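Local coordinates for protein Xaa-Pro Dipeptidase (Alteromonas macleodii, PDB 2QS8) that probably acts as a metal-dependent peptidase of the amidohydrolase superfamily, cleaving dipeptides or the carboxy-terminal residue of short peptides, and binds methionine in its active site, at residues I28-D33 / A381-V386; G256-L261 / A302-P307; A280-A285 / Q308-F313; V400-V403 / L408-E411. One frame throughout, in Å; residues are numbered along the deposited sequence.

The four contacts form two groups. Contacts 1 and 4 lie in the beta-rich part of the chain, with centres about 10 Å apart. Their strands 383-386 and 400-405 are neighbours in one mixed sheet, joined by backbone bonds between Ala385 and the residues Asp401 and Val402. Contacts 2 and 3 lie beside the methionine pocket of the TIM barrel, with centres about 7 Å apart, and both use helix 299-319. Their segments alternate along the chain. Both are nested in the loop that contact 1 closes, and contact 4 follows at the C-terminal end. About 39 Å separates the centres of contacts 1 and 2, so contact 1 lies far from the side of the barrel that holds contact 2.

Contact 1 of 4, residues I28-D33 / A381-V386; sequences ISIVID and ADLIAV
Leu383 and Ile30 reach toward each other tip to tip, and Ile32 lies beside them over Ala381. Leu383 can be followed outward. CB leaves the backbone toward strand 28-33, and chi1 of -47° sets CG beside the backbone N and anti to the carbonyl carbon. At CG the chain splits into two methyls with different partners. CD2 meets the end of Ile30, with Leu383 CD2 3.8 Å from Ile30 CD1. The second branch of Ile30 closes in as well, its CG2 4.2 Å from Leu383 CD2. CD1 goes to the neighbouring isoleucine, with Leu383 CD1 4.2 Å from Ile32 CD1. These two side chains slide past each other in opposite directions. The two strands are not paired here. They meet through side chains alone, as layers do in the small beta domain that flanks the TIM barrel in many amidohydrolases and is built from both ends of the chain. Strand 28-33 pairs with strands 9-16 and 36-42, and strand 383-386 with strands 60-67 and 400-405. Ile32 turns its other branch to the loop before strand 383-386, with Ile32 CG2 4.0 Å from Ala381 CB. Ile375 touches both Ile30 and Leu383.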
loop_
_atom_site.group_PDB
_atom_site.type_symbol
_atom_site.label_atom_id
_atom_site.label_comp_id
_atom_site.label_asym_id
_atom_site.label_seq_id
_atom_site.Cartn_x
_atom_site.Cartn_y
_atom_site.Cartn_z
ATOM N N ILE A 28 53.788 -26.079 -17.060
ATOM C CA ILE A 28 53.835 -25.057 -16.024
ATOM C C ILE A 28 53.737 -25.665 -14.627
ATOM O O ILE A 28 53.117 -26.705 -14.433
ATOM C CB ILE A 28 52.694 -23.999 -16.216
ATOM C CG1 ILE A 28 53.122 -22.933 -17.230
ATOM C CG2 ILE A 28 52.384 -23.295 -14.907
ATOM C CD1 ILE A 28 52.984 -23.328 -18.653
ATOM N N SER A 29 54.375 -25.014 -13.663
ATOM C CA SER A 29 54.352 -25.460 -12.277
ATOM C C SER A 29 53.523 -24.489 -11.456
ATOM O O SER A 29 53.794 -23.286 -11.438
ATOM C CB SER A 29 55.767 -25.527 -11.700
ATOM O OG SER A 29 56.445 -26.688 -12.143
ATOM N N ILE A 30 52.504 -25.013 -10.786
ATOM C CA ILE A 30 51.629 -24.202 -9.953
ATOM C C ILE A 30 51.871 -24.621 -8.508
ATOM O O ILE A 30 51.865 -25.809 -8.197
ATOM C CB ILE A 30 50.150 -24.441 -10.316
ATOM C CG1 ILE A 30 49.951 -24.216 -11.816
ATOM C CG2 ILE A 30 49.258 -23.509 -9.506
ATOM C CD1 ILE A 30 48.596 -24.646 -12.334
ATOM N N VAL A 31 52.096 -23.649 -7.631
ATOM C CA VAL A 31 52.348 -23.966 -6.233
ATOM C C VAL A 31 51.194 -23.499 -5.368
ATOM O O VAL A 31 50.805 -22.332 -5.416
ATOM C CB VAL A 31 53.657 -23.314 -5.734
ATOM C CG1 VAL A 31 54.034 -23.879 -4.382
ATOM C CG2 VAL A 31 54.764 -23.562 -6.718
ATOM N N ILE A 32 50.647 -24.419 -4.583
ATOM C CA ILE A 32 49.525 -24.114 -3.707
ATOM C C ILE A 32 49.947 -24.094 -2.243
ATOM O O ILE A 32 50.576 -25.030 -1.752
ATOM C CB ILE A 32 48.394 -25.142 -3.895
ATOM C CG1 ILE A 32 47.843 -25.038 -5.316
ATOM C CG2 ILE A 32 47.296 -24.910 -2.875
ATOM C CD1 ILE A 32 46.921 -26.170 -5.697
ATOM N N ASP A 33 49.597 -23.008 -1.562
ATOM C CA ASP A 33 49.910 -22.826 -0.152
ATOM C C ASP A 33 48.592 -22.491 0.551
ATOM O O ASP A 33 48.060 -21.384 0.413
ATOM C CB ASP A 33 50.926 -21.692 0.009
ATOM C CG ASP A 33 51.342 -21.473 1.451
ATOM O OD1 ASP A 33 51.436 -22.460 2.209
ATOM O OD2 ASP A 33 51.586 -20.309 1.823
ATOM N N ALA A 381 42.910 -20.994 -4.730
ATOM C CA ALA A 381 43.236 -22.232 -5.426
ATOM C C ALA A 381 42.042 -23.089 -5.849
ATOM O O ALA A 381 41.727 -24.103 -5.218
ATOM C CB ALA A 381 44.201 -23.065 -4.576
ATOM N N ASP A 382 41.381 -22.663 -6.920
ATOM C CA ASP A 382 40.253 -23.380 -7.494
ATOM C C ASP A 382 40.726 -23.804 -8.884
ATOM O O ASP A 382 40.814 -22.977 -9.796
ATOM C CB ASP A 382 39.030 -22.461 -7.608
ATOM C CG ASP A 382 38.217 -22.393 -6.323
ATOM O OD1 ASP A 382 38.755 -22.738 -5.246
ATOM O OD2 ASP A 382 37.035 -21.983 -6.390
ATOM N N LEU A 383 41.045 -25.085 -9.038
ATOM C CA LEU A 383 41.539 -25.589 -10.316
ATOM C C LEU A 383 40.944 -26.924 -10.741
ATOM O O LEU A 383 40.560 -27.751 -9.913
ATOM C CB LEU A 383 43.066 -25.746 -10.279
ATOM C CG LEU A 383 43.950 -24.619 -9.739
ATOM C CD1 LEU A 383 43.967 -24.680 -8.219
ATOM C CD2 LEU A 383 45.372 -24.771 -10.292
ATOM N N ILE A 384 40.886 -27.130 -12.048
ATOM C CA ILE A 384 40.382 -28.375 -12.591
ATOM C C ILE A 384 41.361 -28.845 -13.661
ATOM O O ILE A 384 42.215 -28.077 -14.117
ATOM C CB ILE A 384 38.987 -28.203 -13.243
ATOM C CG1 ILE A 384 39.091 -27.278 -14.457
ATOM C CG2 ILE A 384 38.003 -27.641 -12.226
ATOM C CD1 ILE A 384 37.853 -27.286 -15.343
ATOM N N ALA A 385 41.243 -30.108 -14.055
ATOM C CA ALA A 385 42.116 -30.669 -15.073
ATOM C C ALA A 385 41.315 -31.649 -15.911
ATOM O O ALA A 385 40.317 -32.185 -15.450
ATOM C CB ALA A 385 43.288 -31.364 -14.424
ATOM N N VAL A 386 41.750 -31.875 -17.145
ATOM C CA VAL A 386 41.058 -32.789 -18.043
ATOM C C VAL A 386 42.061 -33.332 -19.045
ATOM O O VAL A 386 43.036 -32.655 -19.365
ATOM C CB VAL A 386 39.934 -32.055 -18.814
ATOM C CG1 VAL A 386 40.516 -30.908 -19.625
ATOM C CG2 VAL A 386 39.198 -33.020 -19.714
#

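Contact 2 of 4, residues G256-L261 / A302-P307; sequences GTFMDL and AASVGP
The Phe258 ring presents its edge to Ser304, with Ser304 OG near the ring plane and 3.9 Å from Phe258 CZ. One face is covered from within its own segment: the methyl CG2 of Thr257 sits over the ring centre, 3.6 Å above the plane. Val305 comes at a slant, its CG2 3.9 Å from Phe258 CE2. The other methyl of Val305 turns to the threonine, with Val305 CG1 3.2 Å from Thr257 OG1, a close approach. Val305 CG1 also lies 3.6 Å from Thr257 CG2. Chi1 of 175° places CG1 anti to the backbone N, and this splits the two methyls between the two partners. The polar need of Thr257 OG1 is met by a hydrogen bond to His237 ND1. His237 in turn binds the methionine through NE2, so Thr257 probably helps to fix the rotation of that imidazole. An alanine in place of Val305 removes both methyls and is likely to leave a gap between Thr257 and the Phe258 ring, so that both could shift. A type I turn from Gly256 to Met259 (selenomethionine) presents Thr257 and Phe258 together. The turn belongs to the loop between strand 252-253 and helix 261-270 of the barrel, and it packs on helix 299-319, where Val305 also touches Val201 of the pocket.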
loop_
_atom_site.group_PDB
_atom_site.type_symbol
_atom_site.label_atom_id
_atom_site.label_comp_id
_atom_site.label_asym_id
_atom_site.label_seq_id
_atom_site.Cartn_x
_atom_site.Cartn_y
_atom_site.Cartn_z
ATOM N N GLY A 256 17.469 -13.734 -22.713
ATOM C CA GLY A 256 17.345 -12.663 -23.697
ATOM C C GLY A 256 16.944 -13.104 -25.095
ATOM O O GLY A 256 17.406 -12.547 -26.094
ATOM N N THR A 257 16.054 -14.089 -25.157
ATOM C CA THR A 257 15.595 -14.680 -26.404
ATOM C C THR A 257 15.261 -13.741 -27.561
ATOM O O THR A 257 15.734 -13.953 -28.670
ATOM C CB THR A 257 14.386 -15.597 -26.130
ATOM O OG1 THR A 257 14.747 -16.549 -25.127
ATOM C CG2 THR A 257 13.946 -16.326 -27.399
ATOM N N PHE A 258 14.453 -12.718 -27.321
ATOM C CA PHE A 258 14.076 -11.804 -28.398
ATOM C C PHE A 258 14.777 -10.454 -28.295
ATOM O O PHE A 258 14.219 -9.397 -28.613
ATOM C CB PHE A 258 12.560 -11.645 -28.423
ATOM C CG PHE A 258 11.831 -12.956 -28.504
ATOM C CD1 PHE A 258 11.937 -13.760 -29.641
ATOM C CD2 PHE A 258 11.083 -13.416 -27.427
ATOM C CE1 PHE A 258 11.313 -15.000 -29.692
ATOM C CE2 PHE A 258 10.462 -14.648 -27.468
ATOM C CZ PHE A 258 10.574 -15.446 -28.599
HETATM N N MSE A 259 16.023 -10.514 -27.847
HETATM C CA MSE A 259 16.845 -9.332 -27.703
HETATM C C MSE A 259 16.939 -8.632 -29.059
HETATM O O MSE A 259 17.236 -9.278 -30.062
HETATM C CB MSE A 259 18.222 -9.764 -27.257
HETATM C CG MSE A 259 19.138 -8.635 -26.938
HETATM SE SE MSE A 259 20.881 -9.450 -26.688
HETATM C CE MSE A 259 20.596 -10.710 -25.185
ATOM N N ASP A 260 16.673 -7.329 -29.104
ATOM C CA ASP A 260 16.753 -6.600 -30.376
ATOM C C ASP A 260 18.012 -5.737 -30.482
ATOM O O ASP A 260 18.820 -5.703 -29.558
ATOM C CB ASP A 260 15.496 -5.736 -30.599
ATOM C CG ASP A 260 15.242 -4.758 -29.478
ATOM O OD1 ASP A 260 16.135 -4.554 -28.639
ATOM O OD2 ASP A 260 14.138 -4.181 -29.446
ATOM N N LEU A 261 18.191 -5.056 -31.611
ATOM C CA LEU A 261 19.368 -4.210 -31.818
ATOM C C LEU A 261 19.501 -3.144 -30.734
ATOM O O LEU A 261 20.589 -2.916 -30.206
ATOM C CB LEU A 261 19.315 -3.536 -33.200
ATOM C CG LEU A 261 20.459 -2.568 -33.541
ATOM C CD1 LEU A 261 21.798 -3.292 -33.455
ATOM C CD2 LEU A 261 20.256 -1.992 -34.940
ATOM N N ALA A 302 7.414 -22.931 -25.335
ATOM C CA ALA A 302 8.675 -23.650 -25.459
ATOM C C ALA A 302 9.102 -23.796 -26.924
ATOM O O ALA A 302 10.281 -23.653 -27.247
ATOM C CB ALA A 302 8.558 -25.024 -24.804
ATOM N N ALA A 303 8.144 -24.077 -27.803
ATOM C CA ALA A 303 8.422 -24.239 -29.225
ATOM C C ALA A 303 8.874 -22.922 -29.853
ATOM O O ALA A 303 9.679 -22.914 -30.784
ATOM C CB ALA A 303 7.189 -24.753 -29.937
ATOM N N SER A 304 8.356 -21.814 -29.332
ATOM C CA SER A 304 8.696 -20.487 -29.829
ATOM C C SER A 304 10.032 -19.938 -29.313
ATOM O O SER A 304 10.917 -19.581 -30.097
ATOM C CB SER A 304 7.584 -19.506 -29.465
ATOM O OG SER A 304 8.029 -18.166 -29.597
ATOM N N VAL A 305 10.168 -19.871 -27.994
ATOM C CA VAL A 305 11.366 -19.335 -27.358
ATOM C C VAL A 305 12.631 -20.164 -27.536
ATOM O O VAL A 305 13.651 -19.657 -27.999
ATOM C CB VAL A 305 11.129 -19.112 -25.834
ATOM C CG1 VAL A 305 12.417 -18.671 -25.157
ATOM C CG2 VAL A 305 10.052 -18.063 -25.622
ATOM N N GLY A 306 12.570 -21.436 -27.166
ATOM C CA GLY A 306 13.738 -22.296 -27.275
ATOM C C GLY A 306 14.661 -22.227 -28.497
ATOM O O GLY A 306 15.871 -22.090 -28.336
ATOM N N PRO A 307 14.129 -22.331 -29.726
ATOM C CA PRO A 307 14.939 -22.289 -30.954
ATOM C C PRO A 307 15.672 -20.981 -31.255
ATOM O O PRO A 307 16.700 -20.985 -31.929
ATOM C CB PRO A 307 13.926 -22.621 -32.054
ATOM C CG PRO A 307 12.815 -23.346 -31.326
ATOM C CD PRO A 307 12.712 -22.572 -30.046
#

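Contact 3 of 4, residues A280-A285 / Q308-F313; sequences AGEFVA and QISDTF. With MET (methionine), chain D.
Ile309 reaches Gly281 through an extended chain: chi1 of -65° sets CG1 beside the backbone N, and chi2 of -178° carries CD1 straight on. Ile309 CD1 comes to rest 3.8 Å from Gly281 CA. The Glu282 chain is instead bent at chi2 (-66°), and this turns its carboxylate toward Ser310. Glu282 OE2 ends 3.8 Å from Ser310 CB. The glycine matters for the fit, because a beta carbon at Gly281 would run into Ile309 CD1. The two helices thus come close, with Gly281 CA 6.0 Å from Ile309 CA. Ile309 CD1 also lines the pocket, with Ala280 and Gly281, around the methyl end of the bound methionine. The ligand CE lies 3.2 Å from Ile309 CD1, a tight approach, and the same CE is 3.5 Å from Ala280 CB. Gln308 braces its own helix with NE2, which donates to Thr312 OG1 at 3.0 Å, nearly in the amide plane. The polar end of the ligand is held by other parts of the barrel, including His237 and Asp328. Helix 278-287 follows strand 273-275 and packs on helix 299-319, and Tyr343 of helix 339-346 touches Glu282.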
loop_
_atom_site.group_PDB
_atom_site.type_symbol
_atom_site.label_atom_id
_atom_site.label_comp_id
_atom_site.label_asym_id
_atom_site.label_seq_id
_atom_site.Cartn_x
_atom_site.Cartn_y
_atom_site.Cartn_z
ATOM N N ALA A 280 19.322 -24.902 -22.156
ATOM C CA ALA A 280 17.924 -24.930 -21.742
ATOM C C ALA A 280 17.033 -24.596 -22.929
ATOM O O ALA A 280 15.941 -25.142 -23.060
ATOM C CB ALA A 280 17.684 -23.938 -20.602
ATOM N N GLY A 281 17.508 -23.693 -23.781
ATOM C CA GLY A 281 16.748 -23.311 -24.954
ATOM C C GLY A 281 16.538 -24.516 -25.855
ATOM O O GLY A 281 15.407 -24.838 -26.226
ATOM N N GLU A 282 17.637 -25.191 -26.192
ATOM C CA GLU A 282 17.593 -26.374 -27.042
ATOM C C GLU A 282 16.769 -27.477 -26.375
ATOM O O GLU A 282 16.122 -28.277 -27.053
ATOM C CB GLU A 282 19.016 -26.884 -27.315
ATOM C CG GLU A 282 19.899 -25.913 -28.083
ATOM C CD GLU A 282 19.415 -25.674 -29.502
ATOM O OE1 GLU A 282 19.214 -26.667 -30.229
ATOM O OE2 GLU A 282 19.246 -24.502 -29.895
ATOM N N PHE A 283 16.796 -27.509 -25.045
ATOM C CA PHE A 283 16.059 -28.514 -24.284
ATOM C C PHE A 283 14.544 -28.418 -24.501
ATOM O O PHE A 283 13.901 -29.396 -24.881
ATOM C CB PHE A 283 16.354 -28.375 -22.791
ATOM C CG PHE A 283 15.764 -29.474 -21.954
ATOM C CD1 PHE A 283 16.450 -30.667 -21.772
ATOM C CD2 PHE A 283 14.514 -29.328 -21.370
ATOM C CE1 PHE A 283 15.902 -31.695 -21.023
ATOM C CE2 PHE A 283 13.956 -30.356 -20.617
ATOM C CZ PHE A 283 14.653 -31.541 -20.445
ATOM N N VAL A 284 13.978 -27.240 -24.262
ATOM C CA VAL A 284 12.543 -27.071 -24.419
ATOM C C VAL A 284 12.099 -27.204 -25.870
ATOM O O VAL A 284 10.964 -27.600 -26.137
ATOM C CB VAL A 284 12.045 -25.715 -23.829
ATOM C CG1 VAL A 284 12.334 -25.658 -22.337
ATOM C CG2 VAL A 284 12.699 -24.559 -24.533
ATOM N N ALA A 285 12.993 -26.870 -26.803
ATOM C CA ALA A 285 12.654 -27.024 -28.208
ATOM C C ALA A 285 12.404 -28.483 -28.561
ATOM O O ALA A 285 11.344 -28.851 -29.016
ATOM C CB ALA A 285 13.755 -26.447 -29.084
ATOM N N GLN A 308 15.138 -19.872 -30.756
ATOM C CA GLN A 308 15.712 -18.551 -31.000
ATOM C C GLN A 308 16.957 -18.185 -30.191
ATOM O O GLN A 308 17.735 -17.337 -30.611
ATOM C CB GLN A 308 14.632 -17.488 -30.778
ATOM C CG GLN A 308 15.078 -16.045 -30.992
ATOM C CD GLN A 308 15.569 -15.782 -32.403
ATOM O OE1 GLN A 308 14.888 -16.107 -33.376
ATOM N NE2 GLN A 308 16.752 -15.182 -32.523
ATOM N N ILE A 309 17.153 -18.809 -29.035
ATOM C CA ILE A 309 18.309 -18.474 -28.209
ATOM C C ILE A 309 19.654 -18.638 -28.919
ATOM O O ILE A 309 20.491 -17.741 -28.870
ATOM C CB ILE A 309 18.301 -19.280 -26.894
ATOM C CG1 ILE A 309 17.089 -18.860 -26.054
ATOM C CG2 ILE A 309 19.577 -19.023 -26.106
ATOM C CD1 ILE A 309 16.986 -19.544 -24.704
ATOM N N SER A 310 19.858 -19.773 -29.584
ATOM C CA SER A 310 21.108 -20.024 -30.303
ATOM C C SER A 310 21.374 -18.933 -31.339
ATOM O O SER A 310 22.516 -18.507 -31.538
ATOM C CB SER A 310 21.057 -21.384 -31.002
ATOM O OG SER A 310 20.006 -21.422 -31.951
ATOM N N ASP A 311 20.313 -18.483 -31.998
ATOM C CA ASP A 311 20.434 -17.450 -33.011
ATOM C C ASP A 311 20.723 -16.097 -32.366
ATOM O O ASP A 311 21.559 -15.338 -32.850
ATOM C CB ASP A 311 19.157 -17.376 -33.841
ATOM C CG ASP A 311 19.329 -16.525 -35.074
ATOM O OD1 ASP A 311 20.183 -16.886 -35.914
ATOM O OD2 ASP A 311 18.626 -15.499 -35.202
ATOM N N THR A 312 20.031 -15.792 -31.275
ATOM C CA THR A 312 20.248 -14.538 -30.569
ATOM C C THR A 312 21.673 -14.488 -30.007
ATOM O O THR A 312 22.318 -13.440 -30.011
ATOM C CB THR A 312 19.231 -14.378 -29.422
ATOM O OG1 THR A 312 17.937 -14.108 -29.976
ATOM C CG2 THR A 312 19.619 -13.245 -28.499
ATOM N N PHE A 313 22.164 -15.627 -29.537
ATOM C CA PHE A 313 23.511 -15.705 -28.980
ATOM C C PHE A 313 24.572 -15.224 -29.968
ATOM O O PHE A 313 25.433 -14.416 -29.619
ATOM C CB PHE A 313 23.835 -17.147 -28.571
ATOM C CG PHE A 313 25.264 -17.345 -28.139
ATOM C CD1 PHE A 313 25.674 -16.977 -26.866
ATOM C CD2 PHE A 313 26.206 -17.878 -29.021
ATOM C CE1 PHE A 313 26.995 -17.132 -26.461
ATOM C CE2 PHE A 313 27.532 -18.036 -28.628
ATOM C CZ PHE A 313 27.927 -17.663 -27.343
HETATM N N MET D . 13.522 -21.351 -17.477
HETATM C CA MET D . 13.285 -20.567 -18.725
HETATM C C MET D . 11.802 -20.283 -18.945
HETATM O O MET D . 11.495 -19.308 -19.660
HETATM C CB MET D . 13.832 -21.333 -19.928
HETATM C CG MET D . 13.695 -20.582 -21.224
HETATM S SD MET D . 14.533 -21.414 -22.526
HETATM C CE MET D . 16.209 -21.157 -22.016
HETATM O OXT MET D . 10.971 -21.047 -18.407
#

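Contact 4 of 4, residues V400-V403 / L408-E411; sequences VDVV and LLYE
Val403 and Glu411 form the hydrogen-bonded pair at the centre of this contact. Val403 N donates to Glu411 O at 3.0 Å, with the donor tilted 31° from the carbonyl plane. Tyr410 N donates to Val403 O at 2.9 Å in a nearly straight bond of 169°. Glu411 N also points at Val403 O, but at 3.4 Å this bond is weak. One carbonyl thus faces two successive amides. Glu411 O has a second neighbour, the alpha carbon of Val402, in a CA-H...O contact of 3.0 Å. Side chains add to the pairing. Val403 CB lies 4.1 Å from Glu411 CB, although the carboxylate end of the glutamate leads away. Val402 CG1 meets Leu409 CD1 at 3.7 Å, and these two side chains cross obliquely. Chi1 of -177° at Leu409, with CG anti to the backbone N, lets that methyl reach over.

The segments belong to the two arms of a beta hairpin, strands 400-405 and 408-411, near the C-terminal end of the chain. Tyr410 and Glu411 both face Val403, which makes a classic bulge in the second arm. The first arm has a classic bulge of its own, where Asp401 and Val402 both face Ala385 of strand 383-386. Strand 400-405 is bonded to strand 383-386 through Ala385, and strand 408-411 lies on its other side, at the end of the mixed sheet within this chain. Farther out, helix 88-104 meets the pair: Phe103 touches Val403 and stacks edge-to-face with Tyr410, while Tyr100 and Lys104 touch Glu411.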
loop_
_atom_site.group_PDB
_atom_site.type_symbol
_atom_site.label_atom_id
_atom_site.label_comp_id
_atom_site.label_asym_id
_atom_site.label_seq_id
_atom_site.Cartn_x
_atom_site.Cartn_y
_atom_site.Cartn_z
ATOM N N VAL A 400 36.071 -33.890 -17.139
ATOM C CA VAL A 400 36.932 -33.267 -16.140
ATOM C C VAL A 400 37.164 -34.340 -15.084
ATOM O O VAL A 400 36.210 -34.894 -14.563
ATOM C CB VAL A 400 36.241 -32.073 -15.484
ATOM C CG1 VAL A 400 37.071 -31.578 -14.315
ATOM C CG2 VAL A 400 36.025 -30.968 -16.515
ATOM N N ASP A 401 38.420 -34.634 -14.773
ATOM C CA ASP A 401 38.718 -35.677 -13.797
ATOM C C ASP A 401 39.475 -35.208 -12.557
ATOM O O ASP A 401 39.849 -36.015 -11.702
ATOM C CB ASP A 401 39.486 -36.818 -14.478
ATOM C CG ASP A 401 40.886 -36.411 -14.908
ATOM O OD1 ASP A 401 41.040 -35.325 -15.507
ATOM O OD2 ASP A 401 41.832 -37.183 -14.649
ATOM N N VAL A 402 39.699 -33.901 -12.453
ATOM C CA VAL A 402 40.391 -33.355 -11.296
ATOM C C VAL A 402 39.717 -32.060 -10.885
ATOM O O VAL A 402 39.519 -31.163 -11.701
ATOM C CB VAL A 402 41.906 -33.082 -11.594
ATOM C CG1 VAL A 402 42.559 -32.347 -10.420
ATOM C CG2 VAL A 402 42.637 -34.392 -11.828
ATOM N N VAL A 403 39.358 -31.963 -9.617
ATOM C CA VAL A 403 38.711 -30.763 -9.123
ATOM C C VAL A 403 39.323 -30.379 -7.791
ATOM O O VAL A 403 39.277 -31.155 -6.835
ATOM C CB VAL A 403 37.186 -30.974 -8.930
ATOM C CG1 VAL A 403 36.543 -29.700 -8.401
ATOM C CG2 VAL A 403 36.543 -31.395 -10.243
ATOM N N LEU A 408 42.145 -27.578 -1.831
ATOM C CA LEU A 408 41.928 -28.985 -1.480
ATOM C C LEU A 408 41.469 -29.806 -2.681
ATOM O O LEU A 408 40.657 -29.354 -3.491
ATOM C CB LEU A 408 40.915 -29.114 -0.338
ATOM C CG LEU A 408 41.433 -28.976 1.104
ATOM C CD1 LEU A 408 42.189 -27.667 1.296
ATOM C CD2 LEU A 408 40.251 -29.042 2.059
ATOM N N LEU A 409 42.001 -31.018 -2.791
ATOM C CA LEU A 409 41.681 -31.913 -3.896
ATOM C C LEU A 409 40.507 -32.827 -3.565
ATOM O O LEU A 409 40.532 -33.541 -2.563
ATOM C CB LEU A 409 42.908 -32.764 -4.243
ATOM C CG LEU A 409 42.808 -33.734 -5.423
ATOM C CD1 LEU A 409 42.858 -32.975 -6.738
ATOM C CD2 LEU A 409 43.952 -34.721 -5.356
ATOM N N TYR A 410 39.484 -32.802 -4.412
ATOM C CA TYR A 410 38.302 -33.638 -4.215
ATOM C C TYR A 410 38.302 -34.771 -5.236
ATOM O O TYR A 410 38.118 -35.937 -4.885
ATOM C CB TYR A 410 37.028 -32.801 -4.371
ATOM C CG TYR A 410 36.832 -31.768 -3.288
ATOM C CD1 TYR A 410 36.009 -32.026 -2.189
ATOM C CD2 TYR A 410 37.471 -30.536 -3.355
ATOM C CE1 TYR A 410 35.829 -31.077 -1.182
ATOM C CE2 TYR A 410 37.302 -29.582 -2.357
ATOM C CZ TYR A 410 36.481 -29.856 -1.274
ATOM O OH TYR A 410 36.326 -28.905 -0.291
ATOM N N GLU A 411 38.525 -34.415 -6.498
ATOM C CA GLU A 411 38.540 -35.390 -7.582
ATOM C C GLU A 411 39.923 -35.474 -8.215
ATOM O O GLU A 411 40.546 -34.448 -8.491
ATOM C CB GLU A 411 37.522 -35.003 -8.659
ATOM C CG GLU A 411 36.848 -36.194 -9.321
ATOM C CD GLU A 411 35.809 -36.849 -8.420
ATOM O OE1 GLU A 411 35.306 -37.927 -8.795
ATOM O OE2 GLU A 411 35.487 -36.286 -7.346
#